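Long-range contacts in F5/8 type C domain protein (Clostridium perfringens, PDB 7JRM), which probably binds mucin-type glycans through a family 51 carbohydrate-binding module that forms part of an O-glycopeptidase: residues A[142-148]-A[220-226]; A[167-171]-A[194-200]. All coordinates share one frame; numbering follows the deposited sequence.

Interaction 1: A[142-148]-A[220-226]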
loop_
_atom_site.group_PDB
_atom_site.type_symbol
_atom_site.label_atom_id
_atom_site.label_comp_id
_atom_site.label_asym_id
_atom_site.label_seq_id
_atom_site.Cartn_x
_atom_site.Cartn_y
_atom_site.Cartn_z
ATOM N N GLY A 142 -11.865 -9.129 -29.624
ATOM C CA GLY A 142 -11.280 -9.152 -28.302
ATOM C C GLY A 142 -11.329 -7.842 -27.548
ATOM O O GLY A 142 -10.905 -7.801 -26.386
ATOM N N TYR A 143 -11.833 -6.777 -28.162
ATOM C CA TYR A 143 -11.901 -5.470 -27.530
ATOM C C TYR A 143 -13.308 -5.202 -27.008
ATOM O O TYR A 143 -14.292 -5.755 -27.507
ATOM C CB TYR A 143 -11.481 -4.373 -28.510
ATOM C CG TYR A 143 -10.031 -4.469 -28.933
ATOM C CD1 TYR A 143 -9.008 -4.334 -28.004
ATOM C CD2 TYR A 143 -9.686 -4.701 -30.258
ATOM C CE1 TYR A 143 -7.680 -4.421 -28.383
ATOM C CE2 TYR A 143 -8.361 -4.790 -30.647
ATOM C CZ TYR A 143 -7.363 -4.649 -29.706
ATOM O OH TYR A 143 -6.045 -4.737 -30.087
ATOM N N ASP A 144 -13.393 -4.344 -25.993
ATOM C CA ASP A 144 -14.642 -4.067 -25.295
ATOM C C ASP A 144 -15.213 -2.693 -25.610
ATOM O O ASP A 144 -16.409 -2.572 -25.893
ATOM C CB ASP A 144 -14.436 -4.200 -23.779
ATOM C CG ASP A 144 -13.979 -5.586 -23.370
ATOM O OD1 ASP A 144 -14.642 -6.571 -23.758
ATOM O OD2 ASP A 144 -12.957 -5.690 -22.658
ATOM N N ILE A 145 -14.389 -1.649 -25.570
ATOM C CA ILE A 145 -14.853 -0.271 -25.682
ATOM C C ILE A 145 -13.993 0.460 -26.702
ATOM O O ILE A 145 -12.766 0.305 -26.720
ATOM C CB ILE A 145 -14.808 0.446 -24.314
ATOM C CG1 ILE A 145 -15.932 -0.061 -23.407
ATOM C CG2 ILE A 145 -14.895 1.958 -24.479
ATOM C CD1 ILE A 145 -17.316 0.302 -23.894
ATOM N N PHE A 146 -14.636 1.251 -27.558
ATOM C CA PHE A 146 -13.948 2.166 -28.457
ATOM C C PHE A 146 -14.181 3.596 -27.986
ATOM O O PHE A 146 -15.328 4.011 -27.799
ATOM C CB PHE A 146 -14.426 2.003 -29.899
ATOM C CG PHE A 146 -13.911 3.066 -30.825
ATOM C CD1 PHE A 146 -12.563 3.131 -31.141
ATOM C CD2 PHE A 146 -14.768 4.007 -31.368
ATOM C CE1 PHE A 146 -12.082 4.113 -31.989
ATOM C CE2 PHE A 146 -14.294 4.989 -32.218
ATOM C CZ PHE A 146 -12.947 5.042 -32.527
ATOM N N ASP A 147 -13.094 4.341 -27.804
ATOM C CA ASP A 147 -13.141 5.697 -27.274
ATOM C C ASP A 147 -12.324 6.613 -28.173
ATOM O O ASP A 147 -11.220 6.253 -28.594
ATOM C CB ASP A 147 -12.601 5.736 -25.837
ATOM C CG ASP A 147 -12.887 7.049 -25.137
ATOM O OD1 ASP A 147 -13.620 7.884 -25.706
ATOM O OD2 ASP A 147 -12.382 7.239 -24.011
ATOM N N THR A 148 -12.864 7.795 -28.464
ATOM C CA THR A 148 -12.195 8.706 -29.382
ATOM C C THR A 148 -12.742 10.118 -29.216
ATOM O O THR A 148 -13.883 10.312 -28.790
ATOM C CB THR A 148 -12.360 8.256 -30.840
ATOM O OG1 THR A 148 -11.564 9.087 -31.695
ATOM C CG2 THR A 148 -13.819 8.352 -31.270
ATOM N N ASP A 220 -7.001 10.597 -30.359
ATOM C CA ASP A 220 -6.858 9.684 -29.224
ATOM C C ASP A 220 -7.742 8.450 -29.375
ATOM O O ASP A 220 -8.149 7.842 -28.382
ATOM C CB ASP A 220 -7.151 10.395 -27.899
ATOM C CG ASP A 220 -6.243 9.934 -26.775
ATOM O OD1 ASP A 220 -5.017 10.158 -26.868
ATOM O OD2 ASP A 220 -6.756 9.353 -25.795
ATOM N N ALA A 221 -8.047 8.075 -30.618
ATOM C CA ALA A 221 -8.882 6.909 -30.877
ATOM C C ALA A 221 -8.189 5.649 -30.380
ATOM O O ALA A 221 -7.063 5.348 -30.790
ATOM C CB ALA A 221 -9.188 6.802 -32.370
ATOM N N LYS A 222 -8.860 4.913 -29.499
ATOM C CA LYS A 222 -8.223 3.777 -28.851
ATOM C C LYS A 222 -9.277 2.776 -28.408
ATOM O O LYS A 222 -10.425 3.138 -28.132
ATOM C CB LYS A 222 -7.386 4.226 -27.648
ATOM C CG LYS A 222 -8.194 4.920 -26.561
ATOM C CD LYS A 222 -7.298 5.465 -25.461
ATOM C CE LYS A 222 -8.069 6.376 -24.519
ATOM N NZ LYS A 222 -7.163 7.117 -23.597
ATOM N N PHE A 223 -8.871 1.512 -28.349
ATOM C CA PHE A 223 -9.679 0.479 -27.724
ATOM C C PHE A 223 -9.430 0.474 -26.222
ATOM O O PHE A 223 -8.348 0.831 -25.751
ATOM C CB PHE A 223 -9.352 -0.897 -28.305
ATOM C CG PHE A 223 -9.880 -1.116 -29.694
ATOM C CD1 PHE A 223 -11.243 -1.106 -29.942
ATOM C CD2 PHE A 223 -9.014 -1.342 -30.752
ATOM C CE1 PHE A 223 -11.733 -1.312 -31.219
ATOM C CE2 PHE A 223 -9.497 -1.549 -32.031
ATOM C CZ PHE A 223 -10.860 -1.534 -32.265
ATOM N N ARG A 224 -10.450 0.073 -25.467
ATOM C CA ARG A 224 -10.344 -0.023 -24.016
ATOM C C ARG A 224 -10.964 -1.336 -23.567
ATOM O O ARG A 224 -12.099 -1.647 -23.939
ATOM C CB ARG A 224 -11.032 1.159 -23.324
ATOM C CG ARG A 224 -10.505 2.523 -23.741
ATOM C CD ARG A 224 -11.348 3.642 -23.155
ATOM N NE ARG A 224 -11.206 3.736 -21.705
ATOM C CZ ARG A 224 -10.896 4.854 -21.057
ATOM N NH1 ARG A 224 -10.787 4.849 -19.736
ATOM N NH2 ARG A 224 -10.693 5.979 -21.730
ATOM N N ASN A 225 -10.221 -2.098 -22.771
ATOM C CA ASN A 225 -10.649 -3.416 -22.329
ATOM C C ASN A 225 -10.925 -3.420 -20.831
ATOM O O ASN A 225 -10.284 -2.699 -20.061
ATOM C CB ASN A 225 -9.595 -4.476 -22.657
ATOM C CG ASN A 225 -9.708 -4.988 -24.077
ATOM O OD1 ASN A 225 -10.428 -4.417 -24.895
ATOM N ND2 ASN A 225 -9.000 -6.070 -24.376
ATOM N N LEU A 226 -11.889 -4.244 -20.431
ATOM C CA LEU A 226 -12.154 -4.444 -19.015
ATOM C C LEU A 226 -10.942 -5.076 -18.341
ATOM O O LEU A 226 -10.173 -5.816 -18.963
ATOM C CB LEU A 226 -13.388 -5.327 -18.819
ATOM C CG LEU A 226 -14.667 -4.871 -19.526
ATOM C CD1 LEU A 226 -15.827 -5.800 -19.198
ATOM C CD2 LEU A 226 -15.003 -3.437 -19.151
#
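Tyr143 and Phe223 lie ring on ring in an offset stack. The planes are almost parallel, 1° apart, and the centroids are 4.0 Å apart. Tyr143 CD2 sits over the centre of the Phe223 ring, and Phe223 CB adds a CH-pi contact over the Tyr143 face. Phe223 CG stands anti to its own carbonyl carbon (chi1 -73°), which carries the ring toward the tyrosine. On the same face, Phe146 CE1 packs against Ala221 CB at 4.0 Å. Leu202 meets the Phe146 side chain from the facing sheet, so this side is tightly filled. The two strands are antiparallel neighbours in one sheet of the NPCBM beta-sandwich. Ile145 with Arg224 and Asp147 with Lys222 are hydrogen-bonded pairs, and Phe146 with Phe223 is the non-hydrogen-bonded pair between them. Ile145 shares the other face with Asp147, Lys222 and Arg224, whose charged ends pair there. Asp147 OD2 forms a salt bridge to Arg224 NH2, 3.1 Å long, whose hydrogen bond is weak and bent (126°). The carboxylate also has Arg189 as a partner, while Arg224 NE bonds to Thr80. Lys222 NZ reaches Asp220 OD2 at 3.2 Å, and Glu83 too. The end at exposed Gly142 and partly exposed Asn225 is looser. Asn225 OD1 takes Asp144 N at 3.2 Å from above the carbonyl plane, and ND2 bonds weakly to Gly142 O. Leu226 N, though, gives Asp144 OD2 a firmer, straighter bond of 2.9 Å.

Interaction 2: A[167-171]-A[194-200]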
loop_
_atom_site.group_PDB
_atom_site.type_symbol
_atom_site.label_atom_id
_atom_site.label_comp_id
_atom_site.label_asym_id
_atom_site.label_seq_id
_atom_site.Cartn_x
_atom_site.Cartn_y
_atom_site.Cartn_z
ATOM N N LYS A 167 -19.293 8.939 -37.857
ATOM C CA LYS A 167 -20.147 7.788 -37.609
ATOM C C LYS A 167 -19.278 6.582 -37.293
ATOM O O LYS A 167 -18.185 6.424 -37.843
ATOM C CB LYS A 167 -21.049 7.483 -38.815
ATOM C CG LYS A 167 -21.908 8.655 -39.262
ATOM C CD LYS A 167 -22.756 8.293 -40.468
ATOM C CE LYS A 167 -23.112 9.528 -41.279
ATOM N NZ LYS A 167 -23.810 9.181 -42.548
ATOM N N VAL A 168 -19.774 5.730 -36.399
ATOM C CA VAL A 168 -19.064 4.529 -35.973
ATOM C C VAL A 168 -19.976 3.333 -36.205
ATOM O O VAL A 168 -21.074 3.261 -35.640
ATOM C CB VAL A 168 -18.631 4.609 -34.501
ATOM C CG1 VAL A 168 -18.110 3.259 -34.030
ATOM C CG2 VAL A 168 -17.573 5.686 -34.319
ATOM N N TYR A 169 -19.522 2.401 -37.038
ATOM C CA TYR A 169 -20.251 1.178 -37.333
ATOM C C TYR A 169 -19.560 0.001 -36.663
ATOM O O TYR A 169 -18.330 -0.104 -36.687
ATOM C CB TYR A 169 -20.344 0.944 -38.844
ATOM C CG TYR A 169 -21.183 1.969 -39.574
ATOM C CD1 TYR A 169 -22.501 1.698 -39.917
ATOM C CD2 TYR A 169 -20.658 3.207 -39.922
ATOM C CE1 TYR A 169 -23.272 2.630 -40.585
ATOM C CE2 TYR A 169 -21.422 4.147 -40.589
ATOM C CZ TYR A 169 -22.727 3.854 -40.919
ATOM O OH TYR A 169 -23.491 4.786 -41.584
ATOM N N VAL A 170 -20.353 -0.876 -36.057
ATOM C CA VAL A 170 -19.853 -2.078 -35.398
ATOM C C VAL A 170 -20.462 -3.272 -36.117
ATOM O O VAL A 170 -21.676 -3.503 -36.028
ATOM C CB VAL A 170 -20.190 -2.100 -33.901
ATOM C CG1 VAL A 170 -19.758 -3.418 -33.282
ATOM C CG2 VAL A 170 -19.521 -0.933 -33.192
ATOM N N ASP A 171 -19.623 -4.027 -36.828
ATOM C CA ASP A 171 -20.072 -5.153 -37.647
ATOM C C ASP A 171 -21.146 -4.713 -38.641
ATOM O O ASP A 171 -22.142 -5.404 -38.864
ATOM C CB ASP A 171 -20.569 -6.310 -36.777
ATOM C CG ASP A 171 -19.440 -7.026 -36.061
ATOM O OD1 ASP A 171 -18.315 -7.048 -36.600
ATOM O OD2 ASP A 171 -19.678 -7.573 -34.963
ATOM N N VAL A 194 -18.074 -2.253 -28.208
ATOM C CA VAL A 194 -17.668 -3.087 -29.334
ATOM C C VAL A 194 -17.451 -4.517 -28.857
ATOM O O VAL A 194 -16.667 -5.270 -29.447
ATOM C CB VAL A 194 -16.403 -2.532 -30.016
ATOM C CG1 VAL A 194 -16.678 -1.159 -30.615
ATOM C CG2 VAL A 194 -15.246 -2.464 -29.031
ATOM N N ARG A 195 -18.155 -4.903 -27.795
ATOM C CA ARG A 195 -17.978 -6.227 -27.214
ATOM C C ARG A 195 -18.422 -7.315 -28.183
ATOM O O ARG A 195 -19.480 -7.218 -28.811
ATOM C CB ARG A 195 -18.764 -6.343 -25.908
ATOM C CG ARG A 195 -17.989 -5.925 -24.673
ATOM C CD ARG A 195 -18.829 -6.096 -23.418
ATOM N NE ARG A 195 -20.055 -5.304 -23.471
ATOM C CZ ARG A 195 -20.959 -5.262 -22.498
ATOM N NH1 ARG A 195 -20.779 -5.967 -21.390
ATOM N NH2 ARG A 195 -22.046 -4.512 -22.631
ATOM N N ASN A 196 -17.596 -8.359 -28.297
ATOM C CA ASN A 196 -17.897 -9.531 -29.121
ATOM C C ASN A 196 -18.153 -9.144 -30.575
ATOM O O ASN A 196 -19.048 -9.680 -31.233
ATOM C CB ASN A 196 -19.079 -10.319 -28.551
ATOM C CG ASN A 196 -18.767 -10.939 -27.203
ATOM O OD1 ASN A 196 -17.780 -11.659 -27.051
ATOM N ND2 ASN A 196 -19.609 -10.660 -26.216
ATOM N N SER A 197 -17.360 -8.208 -31.082
ATOM C CA SER A 197 -17.436 -7.777 -32.467
ATOM C C SER A 197 -16.184 -8.214 -33.215
ATOM O O SER A 197 -15.188 -8.636 -32.621
ATOM C CB SER A 197 -17.611 -6.256 -32.559
ATOM O OG SER A 197 -16.398 -5.585 -32.260
ATOM N N LYS A 198 -16.247 -8.113 -34.538
ATOM C CA LYS A 198 -15.117 -8.447 -35.393
ATOM C C LYS A 198 -14.574 -7.265 -36.177
ATOM O O LYS A 198 -13.384 -7.256 -36.498
ATOM C CB LYS A 198 -15.502 -9.565 -36.376
ATOM C CG LYS A 198 -15.596 -10.939 -35.733
ATOM C CD LYS A 198 -16.295 -11.936 -36.642
ATOM C CE LYS A 198 -15.375 -13.088 -37.008
ATOM N NZ LYS A 198 -15.671 -13.630 -38.363
ATOM N N GLU A 199 -15.401 -6.270 -36.484
ATOM C CA GLU A 199 -14.969 -5.114 -37.253
ATOM C C GLU A 199 -15.610 -3.853 -36.696
ATOM O O GLU A 199 -16.764 -3.869 -36.261
ATOM C CB GLU A 199 -15.331 -5.255 -38.736
ATOM C CG GLU A 199 -14.454 -6.219 -39.511
ATOM C CD GLU A 199 -14.626 -6.076 -41.009
ATOM O OE1 GLU A 199 -15.672 -5.546 -41.440
ATOM O OE2 GLU A 199 -13.717 -6.494 -41.755
ATOM N N ILE A 200 -14.849 -2.763 -36.713
ATOM C CA ILE A 200 -15.366 -1.429 -36.447
ATOM C C ILE A 200 -15.007 -0.545 -37.634
ATOM O O ILE A 200 -13.884 -0.607 -38.148
ATOM C CB ILE A 200 -14.826 -0.844 -35.122
ATOM C CG1 ILE A 200 -15.490 0.502 -34.821
ATOM C CG2 ILE A 200 -13.304 -0.720 -35.147
ATOM C CD1 ILE A 200 -14.978 1.171 -33.566
HETATM O O HOH W 1 -19.674 -10.325 -34.340
#
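Asp171 reaches across to the backbone at Lys198 and Glu199. Its CB leads to CG, which lies anti to the carbonyl carbon (chi1 -72°), and this brings the carboxylate up to the other segment. CG lies 3.7 Å from Lys198 N. OD1 accepts two backbone N-H groups. Lys198 N comes in at 3.1 Å on the syn lone pair. Glu199 N comes in at 3.0 Å, also on the syn side but 28° out of the carboxylate plane. OD2 lies 3.4 Å from Ser197 CA and takes a second, weak bond from Lys198 N. A water donates to OD2 and to Asn196 O, joining the carboxylate to the turn. Asp171 N completes the grip with a bond to Glu199 O at 2.9 Å. The aspartate is exposed, yet several bonds fix its rotation.

The apolar side lies inward. Val170 CG1 touches Ser197 CB, and Val170 CG2 meets Val194 CG1 at 3.8 Å, the two valines crossing at about a right angle. Val168 CG1 packs on Ile200 CD1. Ser197 OG donates to Val194 O at 2.8 Å, tying together the ends of the type II beta turn from Val194 to Ser197. The same hydroxyl also bonds to Ser140. Glu199 turns its carboxylate elsewhere, to Lys92. Val170 and Ile200 form an antiparallel non-hydrogen-bonded pair. The whole is a strand end pinned by an aspartate to the loop that crosses between the two sheets of the NPCBM beta-sandwich.

In the fold
The centres of interactions 1 and 2 are about 11 Å apart, and both lie in the NPCBM domain. Interaction 1 joins strands of one sheet and interaction 2 strands of the other. The two meet in the layer between the sheets, where Phe146 CG packs on Ile200 CD1 at 3.5 Å. A second junction is in the backbone: Asp144 O and Val194 N are 2.9 Å apart, probably hydrogen-bonded. There the chain leaves the first sheet after strand 188-193, and the turn of interaction 2 leads into strand 199-205 of the second. The calcium site uses Ser163, at the start of strand 163-170, whose far end belongs to interaction 2. None of the calcium ligands lies in either contact.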